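PDB 4YHC: sterol regulatory element-binding protein cleavage-activating protein from Schizosaccharomyces pombe, which escorts the membrane-bound transcription factor precursor Sre1 for proteolytic processing when sterol or oxygen is low, and is represented here by the escort's own WD40 domain. Local coordinates for residues I33-F45 and P440-V452. The protein carries 9 engineered substitutions. Residues are numbered along the deposited sequence; the frame is centred on the assembly and turned at random.
Sequences ILKIAVSENYKTF and PSLAVSDRCVAIV
Ile-36 reaches across to the facing hairpin with its CD1, which lies 3.5 Å from CB of Leu-442 as the two side chains run alongside each other with opposite sense. A chi1 of 56° tucks CG1 of Ile-36 between the two main-chain branches; that sends the ethyl arm over Leu-442 and turns CG2 to CG2 of Val-452, 3.8 Å away. An alanine here would lack the CG1-CD1 arm and CG2 and would probably open a gap over Leu-442 and Val-452. Ile-33 packs on both methyls of Val-452, its CB 3.7 Å from Val-452 CG1. Leu-442 in turn lays CD2 against CA of Ala-37. The Phe-45 ring brings CE1 to within 3.7 Å of CB of Ala-450, while its CD1 meets CG2 of Val-444, which CG2 of Val-38 also touches; both side chains cross that valine at roughly a right angle.

Polar contact is sparse: no direct hydrogen bond joins the segments. Tyr-42 sets CD1 3.4 Å from O of Val-444, and a water donates to both backbone oxygens, Tyr-42 O (2.7 Å) and Val-444 O (3.1 Å). In the 39-42 beta turn that carries Tyr-42, OD1 of Asn-41 accepts from Ser-39 OG nearly in line with its C=O and from Lys-43 N above the carbonyl plane, the second bond making an Asx turn.

Strand 33-38 borders one antiparallel sheet and strand 441-445 another, running nearly parallel (13°) with their axes 7.4 Å apart. Such apolar packing between the inner strands of neighbouring blades is characteristic of a WD40 beta-propeller; here it joins the first predicted WD repeat to the blade that pairs strand 20-24 with the C-terminal strands.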
# COMPACT_ATOMS: atom_id res chain seq x y z
N ILE A 33 -15.19 7.13 -7.75
CA ILE A 33 -14.29 6.99 -6.63
C ILE A 33 -12.98 7.73 -6.91
O ILE A 33 -12.32 7.53 -7.94
CB ILE A 33 -14.08 5.52 -6.26
CG1 ILE A 33 -15.39 4.94 -5.72
CG2 ILE A 33 -12.99 5.42 -5.22
CD1 ILE A 33 -15.48 3.43 -5.65
N LEU A 34 -12.58 8.51 -5.94
CA LEU A 34 -11.31 9.25 -5.96
C LEU A 34 -10.18 8.48 -5.30
O LEU A 34 -9.05 8.50 -5.76
CB LEU A 34 -11.48 10.50 -5.13
CG LEU A 34 -10.25 11.41 -5.03
CD1 LEU A 34 -9.82 11.80 -6.44
CD2 LEU A 34 -10.54 12.66 -4.18
N LYS A 35 -10.46 7.87 -4.16
CA LYS A 35 -9.38 7.35 -3.32
C LYS A 35 -9.81 6.08 -2.63
O LYS A 35 -10.90 6.02 -2.12
CB LYS A 35 -9.04 8.40 -2.25
CG LYS A 35 -7.57 8.53 -1.94
CD LYS A 35 -7.20 7.79 -0.68
CE LYS A 35 -5.69 7.88 -0.48
NZ LYS A 35 -5.36 7.54 0.92
N ILE A 36 -8.90 5.09 -2.56
CA ILE A 36 -9.17 3.88 -1.80
C ILE A 36 -8.03 3.58 -0.82
O ILE A 36 -6.88 4.03 -1.01
CB ILE A 36 -9.41 2.70 -2.73
CG1 ILE A 36 -8.21 2.48 -3.70
CG2 ILE A 36 -10.73 2.86 -3.48
CD1 ILE A 36 -8.30 1.20 -4.45
N ALA A 37 -8.33 2.84 0.24
CA ALA A 37 -7.33 2.52 1.22
C ALA A 37 -7.66 1.20 1.91
O ALA A 37 -8.78 0.76 1.89
CB ALA A 37 -7.23 3.65 2.26
N VAL A 38 -6.66 0.57 2.50
CA VAL A 38 -6.87 -0.65 3.21
C VAL A 38 -6.03 -0.68 4.45
O VAL A 38 -4.94 -0.12 4.51
CB VAL A 38 -6.57 -1.85 2.28
CG1 VAL A 38 -5.10 -1.99 2.06
CG2 VAL A 38 -7.12 -3.12 2.86
N SER A 39 -6.53 -1.34 5.50
CA SER A 39 -5.77 -1.36 6.72
C SER A 39 -4.56 -2.24 6.56
O SER A 39 -4.52 -3.19 5.75
CB SER A 39 -6.64 -1.83 7.93
OG SER A 39 -7.29 -3.07 7.75
N GLU A 40 -3.60 -1.97 7.42
CA GLU A 40 -2.33 -2.71 7.42
C GLU A 40 -2.48 -4.19 7.60
O GLU A 40 -1.66 -4.90 7.13
CB GLU A 40 -1.44 -2.24 8.56
CG GLU A 40 0.00 -2.06 8.12
CD GLU A 40 0.27 -0.61 7.77
OE1 GLU A 40 0.59 -0.35 6.59
OE2 GLU A 40 0.11 0.27 8.69
N ASN A 41 -3.51 -4.64 8.32
CA ASN A 41 -3.78 -6.05 8.53
C ASN A 41 -4.67 -6.58 7.44
O ASN A 41 -5.00 -7.72 7.48
CB ASN A 41 -4.39 -6.34 9.94
CG ASN A 41 -5.80 -5.78 10.13
OD1 ASN A 41 -6.27 -4.95 9.35
ND2 ASN A 41 -6.48 -6.19 11.22
N TYR A 42 -4.97 -5.78 6.42
CA TYR A 42 -5.83 -6.18 5.29
C TYR A 42 -7.24 -6.56 5.70
O TYR A 42 -7.94 -7.22 4.97
CB TYR A 42 -5.16 -7.25 4.42
CG TYR A 42 -3.85 -6.75 3.87
CD1 TYR A 42 -3.82 -5.85 2.83
CD2 TYR A 42 -2.62 -7.12 4.45
CE1 TYR A 42 -2.62 -5.37 2.32
CE2 TYR A 42 -1.41 -6.62 3.97
CZ TYR A 42 -1.42 -5.75 2.92
OH TYR A 42 -0.25 -5.23 2.43
N LYS A 43 -7.72 -6.09 6.84
CA LYS A 43 -9.07 -6.42 7.21
C LYS A 43 -10.12 -5.47 6.66
O LYS A 43 -11.25 -5.90 6.30
CB LYS A 43 -9.18 -6.48 8.73
CG LYS A 43 -10.57 -6.70 9.28
CD LYS A 43 -10.41 -7.10 10.74
CE LYS A 43 -10.37 -5.90 11.62
NZ LYS A 43 -11.77 -5.54 11.82
N THR A 44 -9.76 -4.19 6.58
CA THR A 44 -10.76 -3.15 6.37
C THR A 44 -10.36 -2.30 5.19
O THR A 44 -9.22 -1.86 5.10
CB THR A 44 -10.92 -2.26 7.62
OG1 THR A 44 -11.29 -3.04 8.76
CG2 THR A 44 -12.05 -1.20 7.44
N PHE A 45 -11.33 -2.08 4.31
CA PHE A 45 -11.17 -1.32 3.07
C PHE A 45 -12.03 -0.08 3.17
O PHE A 45 -13.15 -0.15 3.69
CB PHE A 45 -11.70 -2.19 1.91
CG PHE A 45 -11.56 -1.55 0.53
CD1 PHE A 45 -10.37 -1.66 -0.16
CD2 PHE A 45 -12.60 -0.90 -0.04
CE1 PHE A 45 -10.24 -1.13 -1.44
CE2 PHE A 45 -12.50 -0.35 -1.29
CZ PHE A 45 -11.33 -0.48 -2.01
N PRO A 440 -8.18 4.24 -9.57
CA PRO A 440 -6.94 3.75 -9.09
C PRO A 440 -7.06 2.29 -8.56
O PRO A 440 -8.12 1.66 -8.68
CB PRO A 440 -6.59 4.80 -8.00
CG PRO A 440 -7.92 5.07 -7.37
CD PRO A 440 -8.80 5.18 -8.62
N SER A 441 -5.98 1.74 -8.04
CA SER A 441 -6.02 0.35 -7.67
C SER A 441 -5.14 0.08 -6.51
O SER A 441 -4.24 0.85 -6.26
CB SER A 441 -5.72 -0.53 -8.90
OG SER A 441 -4.42 -0.24 -9.36
N LEU A 442 -5.46 -0.95 -5.73
CA LEU A 442 -4.72 -1.25 -4.49
C LEU A 442 -4.74 -2.76 -4.16
O LEU A 442 -5.77 -3.44 -4.34
CB LEU A 442 -5.36 -0.45 -3.38
CG LEU A 442 -4.62 -0.21 -2.11
CD1 LEU A 442 -3.39 0.65 -2.30
CD2 LEU A 442 -5.60 0.43 -1.14
N ALA A 443 -3.63 -3.28 -3.68
CA ALA A 443 -3.59 -4.64 -3.23
C ALA A 443 -4.44 -4.77 -1.98
O ALA A 443 -4.36 -3.90 -1.10
CB ALA A 443 -2.16 -5.07 -2.91
N VAL A 444 -5.16 -5.89 -1.88
CA VAL A 444 -5.94 -6.18 -0.74
C VAL A 444 -5.55 -7.44 0.02
O VAL A 444 -6.05 -7.70 1.09
CB VAL A 444 -7.39 -6.06 -1.27
CG1 VAL A 444 -8.13 -7.34 -1.55
CG2 VAL A 444 -8.07 -4.88 -0.71
N SER A 445 -4.62 -8.20 -0.53
CA SER A 445 -4.06 -9.34 0.10
C SER A 445 -2.91 -9.83 -0.83
O SER A 445 -2.71 -9.26 -1.91
CB SER A 445 -5.10 -10.48 0.28
OG SER A 445 -5.30 -11.32 -0.88
N ASP A 446 -2.21 -10.86 -0.38
CA ASP A 446 -1.20 -11.54 -1.17
C ASP A 446 -1.73 -12.17 -2.50
O ASP A 446 -0.94 -12.55 -3.38
CB ASP A 446 -0.54 -12.58 -0.33
CG ASP A 446 0.36 -12.01 0.77
OD1 ASP A 446 0.70 -10.81 0.76
OD2 ASP A 446 0.78 -12.83 1.64
N ARG A 447 -3.04 -12.33 -2.64
CA ARG A 447 -3.61 -12.87 -3.86
C ARG A 447 -4.79 -12.09 -4.40
O ARG A 447 -5.59 -12.61 -5.19
CB ARG A 447 -4.08 -14.30 -3.62
CG ARG A 447 -2.98 -15.32 -3.31
CD ARG A 447 -3.64 -16.72 -3.11
NE ARG A 447 -2.94 -17.52 -2.12
CZ ARG A 447 -3.48 -18.37 -1.26
NH1 ARG A 447 -4.80 -18.59 -1.16
NH2 ARG A 447 -2.66 -19.02 -0.45
N CYS A 448 -4.99 -10.88 -3.94
CA CYS A 448 -6.19 -10.14 -4.34
C CYS A 448 -5.95 -8.65 -4.36
O CYS A 448 -5.15 -8.10 -3.57
CB CYS A 448 -7.37 -10.47 -3.43
SG CYS A 448 -8.95 -10.03 -4.14
N VAL A 449 -6.63 -8.00 -5.29
CA VAL A 449 -6.53 -6.61 -5.57
C VAL A 449 -7.92 -6.01 -5.71
O VAL A 449 -8.89 -6.70 -6.04
CB VAL A 449 -5.66 -6.62 -6.83
CG1 VAL A 449 -6.32 -6.39 -8.17
CG2 VAL A 449 -4.20 -6.49 -6.57
N ALA A 450 -8.00 -4.73 -5.42
CA ALA A 450 -9.17 -3.91 -5.72
C ALA A 450 -8.83 -2.92 -6.85
O ALA A 450 -7.80 -2.21 -6.79
CB ALA A 450 -9.63 -3.13 -4.49
N ILE A 451 -9.71 -2.88 -7.85
CA ILE A 451 -9.57 -2.00 -9.01
C ILE A 451 -10.86 -1.16 -9.09
O ILE A 451 -11.93 -1.69 -9.23
CB ILE A 451 -9.40 -2.78 -10.33
CG1 ILE A 451 -8.09 -3.55 -10.27
CG2 ILE A 451 -9.32 -1.80 -11.51
CD1 ILE A 451 -7.81 -4.42 -11.48
N VAL A 452 -10.72 0.17 -9.05
CA VAL A 452 -11.87 1.07 -9.18
C VAL A 452 -12.34 1.11 -10.64
O VAL A 452 -11.54 1.22 -11.58
CB VAL A 452 -11.53 2.49 -8.69
CG1 VAL A 452 -12.60 3.52 -9.05
CG2 VAL A 452 -11.36 2.49 -7.17
O HOH W 1 -8.04 -9.10 2.98